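Local coordinates for protein AT-less polyketide synthase (Streptomyces platensis subsp. rosaceus, PDB 4QYR) that is the ketosynthase domain of a modular polyketide synthase in isomigrastatin biosynthesis, probably catalysing carbon-carbon bond formation between carrier-protein-bound acyl units, at residues V9-A14 with G260-S265; A179-V184 with S265-G270; I300-A305 with L364-A369. All blocks are in the same frame, centred on the assembly; numbering follows the deposited sequence.

Interaction 1: V9-A14 with G260-S265; sequences VAIVGA and GVVRGS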
ATOM      1  N   VAL A   9       6.777 -17.292 -10.285  1.00 36.63           N
ATOM      2  CA  VAL A   9       5.591 -17.430  -9.472  1.00 35.00           C
ATOM      3  C   VAL A   9       4.403 -17.896 -10.298  1.00 37.32           C
ATOM      4  O   VAL A   9       3.994 -17.245 -11.260  1.00 42.70           O
ATOM      5  CB  VAL A   9       5.240 -16.111  -8.777  1.00 29.08           C
ATOM      6  CG1 VAL A   9       3.977 -16.273  -7.990  1.00 27.87           C
ATOM      7  CG2 VAL A   9       6.356 -15.709  -7.877  1.00 29.54           C
ATOM      8  N   ALA A  10       3.860 -19.040  -9.913  1.00 34.58           N
ATOM      9  CA  ALA A  10       2.675 -19.570 -10.547  1.00 35.11           C
ATOM     10  C   ALA A  10       1.406 -18.838 -10.112  1.00 34.48           C
ATOM     11  O   ALA A  10       1.251 -18.468  -8.950  1.00 37.14           O
ATOM     12  CB  ALA A  10       2.554 -21.040 -10.238  1.00 35.61           C
ATOM     13  N   ILE A  11       0.495 -18.624 -11.051  1.00 32.33           N
ATOM     14  CA  ILE A  11      -0.872 -18.275 -10.683  1.00 31.12           C
ATOM     15  C   ILE A  11      -1.678 -19.560 -10.633  1.00 34.29           C
ATOM     16  O   ILE A  11      -1.906 -20.199 -11.670  1.00 36.85           O
ATOM     17  CB  ILE A  11      -1.510 -17.291 -11.675  1.00 29.50           C
ATOM     18  CG1 ILE A  11      -0.632 -16.049 -11.797  1.00 26.96           C
ATOM     19  CG2 ILE A  11      -2.948 -16.954 -11.260  1.00 26.48           C
ATOM     20  CD1 ILE A  11      -1.179 -15.003 -12.695  1.00 27.76           C
ATOM     21  N   VAL A  12      -2.107 -19.934  -9.432  1.00 34.85           N
ATOM     22  CA  VAL A  12      -2.688 -21.253  -9.205  1.00 36.57           C
ATOM     23  C   VAL A  12      -4.184 -21.269  -8.977  1.00 35.64           C
ATOM     24  O   VAL A  12      -4.757 -22.338  -8.762  1.00 38.96           O
ATOM     25  CB  VAL A  12      -2.071 -21.936  -7.980  1.00 36.07           C
ATOM     26  CG1 VAL A  12      -0.579 -22.132  -8.154  1.00 32.38           C
ATOM     27  CG2 VAL A  12      -2.380 -21.113  -6.747  1.00 27.84           C
ATOM     28  N   GLY A  13      -4.812 -20.102  -8.979  1.00 34.29           N
ATOM     29  CA  GLY A  13      -6.252 -20.047  -8.799  1.00 31.48           C
ATOM     30  C   GLY A  13      -6.735 -18.674  -9.155  1.00 29.82           C
ATOM     31  O   GLY A  13      -5.997 -17.691  -8.997  1.00 29.84           O
ATOM     32  N   ALA A  14      -7.966 -18.581  -9.637  1.00 26.64           N
ATOM     33  CA  ALA A  14      -8.437 -17.283 -10.093  1.00 26.14           C
ATOM     34  C   ALA A  14      -9.938 -17.139 -10.069  1.00 32.41           C
ATOM     35  O   ALA A  14     -10.676 -18.123 -10.206  1.00 37.22           O
ATOM     36  CB  ALA A  14      -7.924 -17.019 -11.483  1.00 26.68           C
ATOM     37  N   GLY A 260      -0.945 -19.689 -15.203  1.00 36.75           N
ATOM     38  CA  GLY A 260       0.160 -19.044 -15.872  1.00 35.21           C
ATOM     39  C   GLY A 260       1.310 -18.790 -14.922  1.00 34.91           C
ATOM     40  O   GLY A 260       1.204 -18.975 -13.711  1.00 36.93           O
ATOM     41  N   VAL A 261       2.421 -18.356 -15.485  1.00 35.43           N
ATOM     42  CA  VAL A 261       3.598 -18.047 -14.712  1.00 35.47           C
ATOM     43  C   VAL A 261       3.917 -16.568 -14.871  1.00 39.57           C
ATOM     44  O   VAL A 261       3.802 -16.027 -15.971  1.00 40.49           O
ATOM     45  CB  VAL A 261       4.785 -18.893 -15.177  1.00 38.96           C
ATOM     46  CG1 VAL A 261       6.061 -18.489 -14.469  1.00 39.79           C
ATOM     47  CG2 VAL A 261       4.493 -20.350 -14.953  1.00 41.08           C
ATOM     48  N   VAL A 262       4.299 -15.908 -13.779  1.00 41.39           N
ATOM     49  CA  VAL A 262       4.808 -14.547 -13.863  1.00 32.93           C
ATOM     50  C   VAL A 262       6.316 -14.542 -14.041  1.00 41.12           C
ATOM     51  O   VAL A 262       7.049 -14.839 -13.094  1.00 43.51           O
ATOM     52  CB  VAL A 262       4.470 -13.762 -12.624  1.00 31.59           C
ATOM     53  CG1 VAL A 262       4.967 -12.324 -12.766  1.00 31.08           C
ATOM     54  CG2 VAL A 262       2.986 -13.840 -12.374  1.00 30.58           C
ATOM     55  N   ARG A 263       6.775 -14.219 -15.248  1.00 40.16           N
ATOM     56  CA  ARG A 263       8.205 -14.268 -15.572  1.00 44.94           C
ATOM     57  C   ARG A 263       8.933 -12.996 -15.162  1.00 40.72           C
ATOM     58  O   ARG A 263      10.066 -13.045 -14.702  1.00 43.25           O
ATOM     59  CB  ARG A 263       8.414 -14.517 -17.068  1.00 50.55           C
ATOM     60  CG  ARG A 263       8.338 -15.980 -17.486  1.00 55.96           C
ATOM     61  CD  ARG A 263       9.415 -16.836 -16.824  1.00 57.72           C
ATOM     62  NE  ARG A 263       9.095 -18.260 -16.929  1.00 59.56           N
ATOM     63  CZ  ARG A 263       9.649 -19.201 -16.175  1.00 63.43           C
ATOM     64  NH1 ARG A 263       9.299 -20.478 -16.321  1.00 63.36           N
ATOM     65  NH2 ARG A 263      10.550 -18.858 -15.257  1.00 65.45           N
ATOM     66  N   GLY A 264       8.273 -11.861 -15.336  1.00 37.55           N
ATOM     67  CA  GLY A 264       8.833 -10.591 -14.931  1.00 38.67           C
ATOM     68  C   GLY A 264       7.776  -9.605 -14.493  1.00 39.10           C
ATOM     69  O   GLY A 264       6.586  -9.773 -14.767  1.00 40.98           O
ATOM     70  N   SER A 265       8.220  -8.540 -13.844  1.00 36.58           N
ATOM     71  CA  SER A 265       7.301  -7.674 -13.135  1.00 32.58           C
ATOM     72  C   SER A 265       8.035  -6.440 -12.642  1.00 34.55           C
ATOM     73  O   SER A 265       9.076  -6.563 -12.001  1.00 39.49           O
ATOM     74  CB  SER A 265       6.693  -8.455 -11.971  1.00 33.87           C
ATOM     75  OG  SER A 265       6.200  -7.614 -10.955  1.00 34.94           O
TER

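Interaction 2: A179-V184 with S265-G270; sequences ALHRAV and SAENHG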
ATOM      1  N   ALA A 179      -0.570  -4.702  -6.945  1.00 24.28           N
ATOM      2  CA  ALA A 179      -0.851  -5.783  -6.019  1.00 23.52           C
ATOM      3  C   ALA A 179      -0.128  -7.037  -6.449  1.00 24.17           C
ATOM      4  O   ALA A 179       0.686  -7.589  -5.711  1.00 26.10           O
ATOM      5  CB  ALA A 179      -2.339  -6.049  -5.951  1.00 25.68           C
ATOM      6  N   LEU A 180      -0.439  -7.482  -7.657  1.00 21.45           N
ATOM      7  CA  LEU A 180       0.178  -8.673  -8.212  1.00 21.85           C
ATOM      8  C   LEU A 180       1.689  -8.582  -8.083  1.00 25.51           C
ATOM      9  O   LEU A 180       2.350  -9.553  -7.737  1.00 36.14           O
ATOM     10  CB  LEU A 180      -0.222  -8.836  -9.666  1.00 19.67           C
ATOM     11  CG  LEU A 180       0.275 -10.089 -10.364  1.00 21.91           C
ATOM     12  CD1 LEU A 180      -0.198 -11.313  -9.624  1.00 21.04           C
ATOM     13  CD2 LEU A 180      -0.204 -10.118 -11.806  1.00 22.13           C
ATOM     14  N   HIS A 181       2.226  -7.391  -8.309  1.00 22.96           N
ATOM     15  CA  HIS A 181       3.667  -7.190  -8.280  1.00 28.71           C
ATOM     16  C   HIS A 181       4.224  -7.317  -6.857  1.00 32.91           C
ATOM     17  O   HIS A 181       5.304  -7.870  -6.647  1.00 37.80           O
ATOM     18  CB  HIS A 181       4.024  -5.822  -8.883  1.00 21.73           C
ATOM     19  CG  HIS A 181       5.438  -5.408  -8.637  1.00 23.54           C
ATOM     20  ND1 HIS A 181       6.498  -5.902  -9.363  1.00 27.10           N
ATOM     21  CD2 HIS A 181       5.974  -4.557  -7.730  1.00 27.13           C
ATOM     22  CE1 HIS A 181       7.625  -5.375  -8.916  1.00 27.80           C
ATOM     23  NE2 HIS A 181       7.335  -4.559  -7.920  1.00 27.86           N
ATOM     24  N   ARG A 182       3.484  -6.796  -5.889  1.00 32.92           N
ATOM     25  CA  ARG A 182       3.943  -6.770  -4.522  1.00 35.27           C
ATOM     26  C   ARG A 182       3.887  -8.175  -3.965  1.00 32.97           C
ATOM     27  O   ARG A 182       4.792  -8.618  -3.246  1.00 34.42           O
ATOM     28  CB  ARG A 182       3.097  -5.799  -3.696  1.00 44.54           C
ATOM     29  CG  ARG A 182       3.567  -5.551  -2.254  1.00 61.35           C
ATOM     30  CD  ARG A 182       5.077  -5.319  -2.097  1.00 72.85           C
ATOM     31  NE  ARG A 182       5.627  -4.479  -3.153  1.00 81.32           N
ATOM     32  CZ  ARG A 182       5.392  -3.178  -3.266  1.00 85.26           C
ATOM     33  NH1 ARG A 182       5.935  -2.490  -4.262  1.00 85.89           N
ATOM     34  NH2 ARG A 182       4.612  -2.573  -2.384  1.00 86.45           N
ATOM     35  N   ALA A 183       2.826  -8.886  -4.321  1.00 27.10           N
ATOM     36  CA  ALA A 183       2.692 -10.277  -3.917  1.00 22.54           C
ATOM     37  C   ALA A 183       3.839 -11.084  -4.505  1.00 26.63           C
ATOM     38  O   ALA A 183       4.398 -11.955  -3.824  1.00 32.01           O
ATOM     39  CB  ALA A 183       1.373 -10.833  -4.354  1.00 18.89           C
ATOM     40  N   VAL A 184       4.212 -10.793  -5.754  1.00 21.84           N
ATOM     41  CA  VAL A 184       5.266 -11.579  -6.374  1.00 24.02           C
ATOM     42  C   VAL A 184       6.607 -11.328  -5.686  1.00 29.91           C
ATOM     43  O   VAL A 184       7.356 -12.269  -5.431  1.00 35.12           O
ATOM     44  CB  VAL A 184       5.385 -11.315  -7.883  1.00 24.08           C
ATOM     45  CG1 VAL A 184       6.725 -11.793  -8.398  1.00 24.45           C
ATOM     46  CG2 VAL A 184       4.297 -12.070  -8.621  1.00 25.11           C
ATOM     47  N   SER A 265       8.220  -8.540 -13.844  1.00 36.58           N
ATOM     48  CA  SER A 265       7.301  -7.674 -13.135  1.00 32.58           C
ATOM     49  C   SER A 265       8.035  -6.440 -12.642  1.00 34.55           C
ATOM     50  O   SER A 265       9.076  -6.563 -12.001  1.00 39.49           O
ATOM     51  CB  SER A 265       6.693  -8.455 -11.971  1.00 33.87           C
ATOM     52  OG  SER A 265       6.200  -7.614 -10.955  1.00 34.94           O
ATOM     53  N   ALA A 266       7.510  -5.252 -12.936  1.00 30.60           N
ATOM     54  CA  ALA A 266       8.159  -4.019 -12.476  1.00 32.24           C
ATOM     55  C   ALA A 266       7.149  -2.932 -12.166  1.00 29.86           C
ATOM     56  O   ALA A 266       6.065  -2.934 -12.738  1.00 31.81           O
ATOM     57  CB  ALA A 266       9.160  -3.521 -13.521  1.00 32.25           C
ATOM     58  N   GLU A 267       7.500  -2.011 -11.265  1.00 29.90           N
ATOM     59  CA  GLU A 267       6.700  -0.801 -11.036  1.00 33.37           C
ATOM     60  C   GLU A 267       7.622   0.401 -10.898  1.00 32.43           C
ATOM     61  O   GLU A 267       8.774   0.257 -10.519  1.00 35.36           O
ATOM     62  CB  GLU A 267       5.809  -0.930  -9.793  1.00 34.49           C
ATOM     63  CG  GLU A 267       6.509  -0.538  -8.513  1.00 45.46           C
ATOM     64  CD  GLU A 267       5.597  -0.506  -7.277  1.00 55.60           C
ATOM     65  OE1 GLU A 267       5.898  -1.237  -6.301  1.00 57.80           O
ATOM     66  OE2 GLU A 267       4.601   0.256  -7.263  1.00 58.55           O
ATOM     67  N   ASN A 268       7.124   1.581 -11.239  1.00 30.37           N
ATOM     68  CA  ASN A 268       7.910   2.811 -11.128  1.00 31.38           C
ATOM     69  C   ASN A 268       6.982   3.997 -11.140  1.00 31.28           C
ATOM     70  O   ASN A 268       5.784   3.831 -11.273  1.00 32.76           O
ATOM     71  CB  ASN A 268       8.950   2.931 -12.250  1.00 37.19           C
ATOM     72  CG  ASN A 268       8.356   3.378 -13.600  1.00 39.80           C
ATOM     73  OD1 ASN A 268       7.137   3.430 -13.794  1.00 32.18           O
ATOM     74  ND2 ASN A 268       9.244   3.667 -14.554  1.00 34.35           N
ATOM     75  N   HIS A 269       7.510   5.197 -10.999  1.00 32.25           N
ATOM     76  CA  HIS A 269       6.621   6.331 -11.048  1.00 32.43           C
ATOM     77  C   HIS A 269       7.099   7.289 -12.104  1.00 33.76           C
ATOM     78  O   HIS A 269       8.282   7.353 -12.405  1.00 34.70           O
ATOM     79  CB  HIS A 269       6.520   7.035  -9.702  1.00 32.56           C
ATOM     80  CG  HIS A 269       5.539   8.167  -9.697  1.00 39.74           C
ATOM     81  ND1 HIS A 269       5.884   9.453 -10.055  1.00 34.32           N
ATOM     82  CD2 HIS A 269       4.224   8.208  -9.376  1.00 38.21           C
ATOM     83  CE1 HIS A 269       4.823  10.235  -9.954  1.00 34.65           C
ATOM     84  NE2 HIS A 269       3.803   9.505  -9.550  1.00 33.58           N
ATOM     85  N   GLY A 270       6.153   8.031 -12.660  1.00 36.80           N
ATOM     86  CA  GLY A 270       6.415   8.950 -13.748  1.00 38.32           C
ATOM     87  C   GLY A 270       7.315  10.129 -13.448  1.00 38.00           C
ATOM     88  O   GLY A 270       7.962  10.621 -14.360  1.00 39.15           O
TER
HETATM   89  O   HOH W   1       8.369  -2.462  -6.734  1.00 24.79           O

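Interaction 3: I300-A305 with L364-A369; sequences IGYVEA and LKVLLA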
ATOM      1  N   ILE A 300       7.764 -12.321 -26.973  1.00 49.03           N
ATOM      2  CA  ILE A 300       6.442 -11.858 -26.570  1.00 47.73           C
ATOM      3  C   ILE A 300       5.488 -11.873 -27.756  1.00 51.01           C
ATOM      4  O   ILE A 300       5.826 -11.386 -28.836  1.00 55.66           O
ATOM      5  CB  ILE A 300       6.484 -10.454 -25.966  1.00 44.03           C
ATOM      6  CG1 ILE A 300       7.586 -10.356 -24.910  1.00 43.42           C
ATOM      7  CG2 ILE A 300       5.138 -10.092 -25.379  1.00 41.92           C
ATOM      8  CD1 ILE A 300       7.494 -11.328 -23.775  1.00 42.24           C
ATOM      9  N   GLY A 301       4.306 -12.453 -27.556  1.00 50.00           N
ATOM     10  CA  GLY A 301       3.327 -12.598 -28.620  1.00 49.91           C
ATOM     11  C   GLY A 301       2.191 -11.585 -28.579  1.00 47.68           C
ATOM     12  O   GLY A 301       1.631 -11.226 -29.621  1.00 49.20           O
ATOM     13  N   TYR A 302       1.846 -11.131 -27.377  1.00 44.76           N
ATOM     14  CA  TYR A 302       0.724 -10.217 -27.179  1.00 42.58           C
ATOM     15  C   TYR A 302       1.034  -9.223 -26.079  1.00 44.21           C
ATOM     16  O   TYR A 302       1.738  -9.543 -25.127  1.00 39.50           O
ATOM     17  CB  TYR A 302      -0.548 -10.991 -26.834  1.00 42.01           C
ATOM     18  CG  TYR A 302      -1.764 -10.135 -26.530  1.00 46.76           C
ATOM     19  CD1 TYR A 302      -2.562  -9.639 -27.555  1.00 50.29           C
ATOM     20  CD2 TYR A 302      -2.139  -9.851 -25.223  1.00 46.39           C
ATOM     21  CE1 TYR A 302      -3.692  -8.867 -27.296  1.00 48.07           C
ATOM     22  CE2 TYR A 302      -3.268  -9.072 -24.946  1.00 48.32           C
ATOM     23  CZ  TYR A 302      -4.036  -8.587 -25.999  1.00 51.22           C
ATOM     24  OH  TYR A 302      -5.148  -7.816 -25.766  1.00 55.10           O
ATOM     25  N   VAL A 303       0.524  -8.006 -26.213  1.00 44.81           N
ATOM     26  CA  VAL A 303       0.564  -7.072 -25.100  1.00 44.35           C
ATOM     27  C   VAL A 303      -0.828  -6.535 -24.828  1.00 38.00           C
ATOM     28  O   VAL A 303      -1.468  -5.967 -25.710  1.00 39.52           O
ATOM     29  CB  VAL A 303       1.518  -5.894 -25.351  1.00 44.17           C
ATOM     30  CG1 VAL A 303       1.318  -4.834 -24.258  1.00 40.30           C
ATOM     31  CG2 VAL A 303       2.959  -6.371 -25.393  1.00 39.74           C
ATOM     32  N   GLU A 304      -1.302  -6.747 -23.610  1.00 38.72           N
ATOM     33  CA  GLU A 304      -2.535  -6.133 -23.160  1.00 40.52           C
ATOM     34  C   GLU A 304      -2.168  -4.762 -22.651  1.00 37.27           C
ATOM     35  O   GLU A 304      -1.720  -4.592 -21.528  1.00 37.24           O
ATOM     36  CB  GLU A 304      -3.215  -6.975 -22.087  1.00 46.74           C
ATOM     37  CG  GLU A 304      -4.308  -6.266 -21.314  1.00 52.92           C
ATOM     38  CD  GLU A 304      -5.573  -6.056 -22.114  1.00 61.94           C
ATOM     39  OE1 GLU A 304      -5.765  -6.738 -23.149  1.00 62.89           O
ATOM     40  OE2 GLU A 304      -6.384  -5.202 -21.692  1.00 68.22           O
ATOM     41  N   ALA A 305      -2.319  -3.787 -23.528  1.00 41.26           N
ATOM     42  CA  ALA A 305      -1.946  -2.418 -23.253  1.00 41.50           C
ATOM     43  C   ALA A 305      -2.862  -1.815 -22.204  1.00 41.75           C
ATOM     44  O   ALA A 305      -3.993  -2.261 -22.046  1.00 47.14           O
ATOM     45  CB  ALA A 305      -2.001  -1.610 -24.536  1.00 42.98           C
ATOM     46  N   LEU A 364      -6.276 -11.493 -16.348  1.00 37.45           N
ATOM     47  CA  LEU A 364      -7.158 -12.636 -16.508  1.00 34.73           C
ATOM     48  C   LEU A 364      -7.549 -12.830 -17.961  1.00 36.37           C
ATOM     49  O   LEU A 364      -7.663 -13.961 -18.427  1.00 40.23           O
ATOM     50  CB  LEU A 364      -8.392 -12.486 -15.628  1.00 35.71           C
ATOM     51  CG  LEU A 364      -7.992 -12.425 -14.147  1.00 37.81           C
ATOM     52  CD1 LEU A 364      -9.193 -12.321 -13.276  1.00 35.61           C
ATOM     53  CD2 LEU A 364      -7.150 -13.632 -13.718  1.00 38.76           C
ATOM     54  N   LYS A 365      -7.731 -11.740 -18.695  1.00 36.04           N
ATOM     55  CA  LYS A 365      -8.001 -11.878 -20.125  1.00 39.54           C
ATOM     56  C   LYS A 365      -6.891 -12.642 -20.807  1.00 33.22           C
ATOM     57  O   LYS A 365      -7.151 -13.495 -21.648  1.00 36.57           O
ATOM     58  CB  LYS A 365      -8.160 -10.527 -20.813  1.00 36.52           C
ATOM     59  CG  LYS A 365      -7.710 -10.569 -22.269  1.00 35.64           C
ATOM     60  CD  LYS A 365      -8.254  -9.402 -23.006  1.00 37.83           C
ATOM     61  CE  LYS A 365      -7.473  -9.110 -24.244  1.00 37.21           C
ATOM     62  NZ  LYS A 365      -8.000  -7.843 -24.856  1.00 42.39           N
ATOM     63  N   VAL A 366      -5.657 -12.334 -20.435  1.00 32.48           N
ATOM     64  CA  VAL A 366      -4.509 -12.927 -21.099  1.00 41.24           C
ATOM     65  C   VAL A 366      -4.418 -14.408 -20.732  1.00 40.33           C
ATOM     66  O   VAL A 366      -4.272 -15.257 -21.612  1.00 39.89           O
ATOM     67  CB  VAL A 366      -3.213 -12.160 -20.748  1.00 32.83           C
ATOM     68  CG1 VAL A 366      -1.988 -12.904 -21.189  1.00 34.09           C
ATOM     69  CG2 VAL A 366      -3.249 -10.806 -21.398  1.00 32.85           C
ATOM     70  N   LEU A 367      -4.557 -14.717 -19.445  1.00 33.03           N
ATOM     71  CA  LEU A 367      -4.552 -16.104 -18.973  1.00 38.11           C
ATOM     72  C   LEU A 367      -5.668 -16.928 -19.613  1.00 39.97           C
ATOM     73  O   LEU A 367      -5.509 -18.130 -19.881  1.00 45.21           O
ATOM     74  CB  LEU A 367      -4.685 -16.156 -17.444  1.00 32.54           C
ATOM     75  CG  LEU A 367      -3.575 -15.504 -16.622  1.00 31.49           C
ATOM     76  CD1 LEU A 367      -3.926 -15.551 -15.178  1.00 30.99           C
ATOM     77  CD2 LEU A 367      -2.282 -16.226 -16.836  1.00 32.46           C
ATOM     78  N   LEU A 368      -6.802 -16.286 -19.845  1.00 35.30           N
ATOM     79  CA  LEU A 368      -7.891 -16.956 -20.522  1.00 41.50           C
ATOM     80  C   LEU A 368      -7.558 -17.197 -21.984  1.00 46.26           C
ATOM     81  O   LEU A 368      -7.883 -18.247 -22.536  1.00 53.55           O
ATOM     82  CB  LEU A 368      -9.169 -16.144 -20.398  1.00 43.80           C
ATOM     83  CG  LEU A 368      -9.855 -16.392 -19.063  1.00 42.39           C
ATOM     84  CD1 LEU A 368     -11.018 -15.445 -18.876  1.00 44.03           C
ATOM     85  CD2 LEU A 368     -10.306 -17.836 -19.041  1.00 38.00           C
ATOM     86  N   ALA A 369      -6.903 -16.223 -22.603  1.00 44.26           N
ATOM     87  CA  ALA A 369      -6.500 -16.324 -23.997  1.00 42.55           C
ATOM     88  C   ALA A 369      -5.488 -17.432 -24.148  1.00 40.56           C
ATOM     89  O   ALA A 369      -5.492 -18.157 -25.134  1.00 42.62           O
ATOM     90  CB  ALA A 369      -5.923 -15.024 -24.465  1.00 38.95           C
TER

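Interaction 1: V9-A14 with G260-S265
Val9 and Val262 form an antiparallel hydrogen-bonded pair, followed in register by the non-hydrogen-bonded pair Ala10 and Val261. The two strands run at 151° with their axes 4.7 Å apart. Val262 N donates to Val9 O over 2.9 Å, and Ile11 N donates to Gly260 O over 2.8 Å. Between these bonds the CA-H groups add weaker contacts, Ala10 CA lying 3.5 Å from Gly260 O.

The side chains divide between the two faces. Val9, Ile11 and Val262 share one face, where Ile11 CG1 approaches Val262 CG2 at 4.3 Å. Ile11 CG1 is anti to the carbonyl carbon (chi1 -56°), which carries that branch into this contact. The Val9 side chain packs on Val184 and Ile187 of helix 175-189. On the other face Ala10 and Val261 both rest on Leu248 of helix 248-253. Beyond the paired residues, Arg263 and Gly264 form a classic beta bulge against strand 428-435.

Chemically the contact is backbone polarity enclosed by aliphatic side chains: buried amides and carbonyls are satisfied strand to strand. The bonds thereby pair the first strands of the two pseudo-twofold-related halves of the thiolase fold, joining their sheets (order 3-2-4-5-1) antiparallel.

Interaction 2: A179-V184 with S265-G270
His181 reaches from helix 175-189 to strand 260-269, where its ring meets Ser265 at ND1 and, from CD2 and through a water at NE2, Glu267 OE1. His181 CB already lies 3.5 Å from Ser265 OG. CG is anti to the backbone N (chi1 168°), which puts it on the strand's side of the helix. ND1 donates an almost straight hydrogen bond to Ser265 OG, with an N-H...O angle of 168°; its modelled length of 2.4 Å is too short to be taken literally at this resolution. His181 CE1 passes 3.6 Å from Ser265 O. One face of the ring, towards its rim, lies over the strand backbone, where Ala266 C stands 4.0 Å above the plane. CD2 comes within 3.6 Å of Glu267 OE1, the ring and carboxylate planes being turned 75° apart. At the tip, His181 NE2 is hydrogen-bonded to a water, which donates to Glu267 OE1 over 2.8 Å.

The same carboxylate oxygen is modelled in a salt bridge with Arg182 NH1, but the two atoms clash and the detail is doubtful. NH1 also forms a salt bridge with Glu167 of the second subunit, and an acetic acid molecule, probably from the crystallisation liquor, lies beside Arg182. Glu267 O accepts a hydrogen bond from Arg191 of that subunit, making this contact part of the dimer interface. Its helix starts at the end of the TACSSS motif, which in ketosynthases generally carries the nucleophilic cysteine.

The imidazole is polar at both nitrogens, ND1 towards Ser265 and NE2 through water towards Glu267. Glu267 and Glu167 of the second subunit bring carboxylate oxygens close together; Arg182 may offset their repulsion, and one of the acids could be partly protonated.

Interaction 3: I300-A305 with L364-A369
Lys365, Tyr302 and Glu304 meet between a helix and the strand it covers, the two elements running at 151° to each other with axes 9.6 Å apart. Lys365 loses the most surface. Its chain is extended beyond CG and crosses both strand side chains at about a right angle. Lys365 NZ forms a salt bridge with Glu304 OE1 at 3.0 Å, although the hydrogen bond within it is weak.

Tyr302 and Glu304 sit two residues apart on the strand and both face the helix. Tyr302 OH donates to Glu304 OE1 over 2.9 Å, approaching nearly along the C-O axis of the carboxylate. A bend at chi2 (73°) places Glu304 CD, while OE2 accepts the backbone N-H of Val347. Both carboxylate oxygens are therefore engaged in this buried position.

Val366 supplies the apolar side. Its CG2 packs 3.9 Å from Tyr302 CE2 and equally close to Glu304 CB, and the residue also touches Ala418 and Val420 of strand 417-423. Lys365 also touches Leu31 of helix 24-33. A helix lying nearly antiparallel to the strand it packs on belongs to the layered alpha/beta architecture of the thiolase fold. Glu304 opens the EAHGTGT motif and Val347 directly precedes KTNIGH; both motifs generally carry catalytic histidines in ketosynthases, and the Val347-Glu304 bond ties them together.

All three contacts are buried and reach the same mixed sheet, but they join different elements: strand to strand through backbone bonds in interaction 1, helix to sheet through side chains in interactions 2 and 3, with helices 175-189 and 358-372. Interaction 2 shares Ser265 and strand 260-269 with interaction 1, and Val184 packs on Val9 and Val262. Interaction 3 meets interaction 1 where Leu367 touches Ile11 and Gly260. The two helix contacts do not touch each other. Backbone hydrogen bonds carry the strand pairing, with aliphatic side chains on both faces, whereas interaction 2 turns polar and hydrated beside the second subunit, and interaction 3 keeps its charges within one chain.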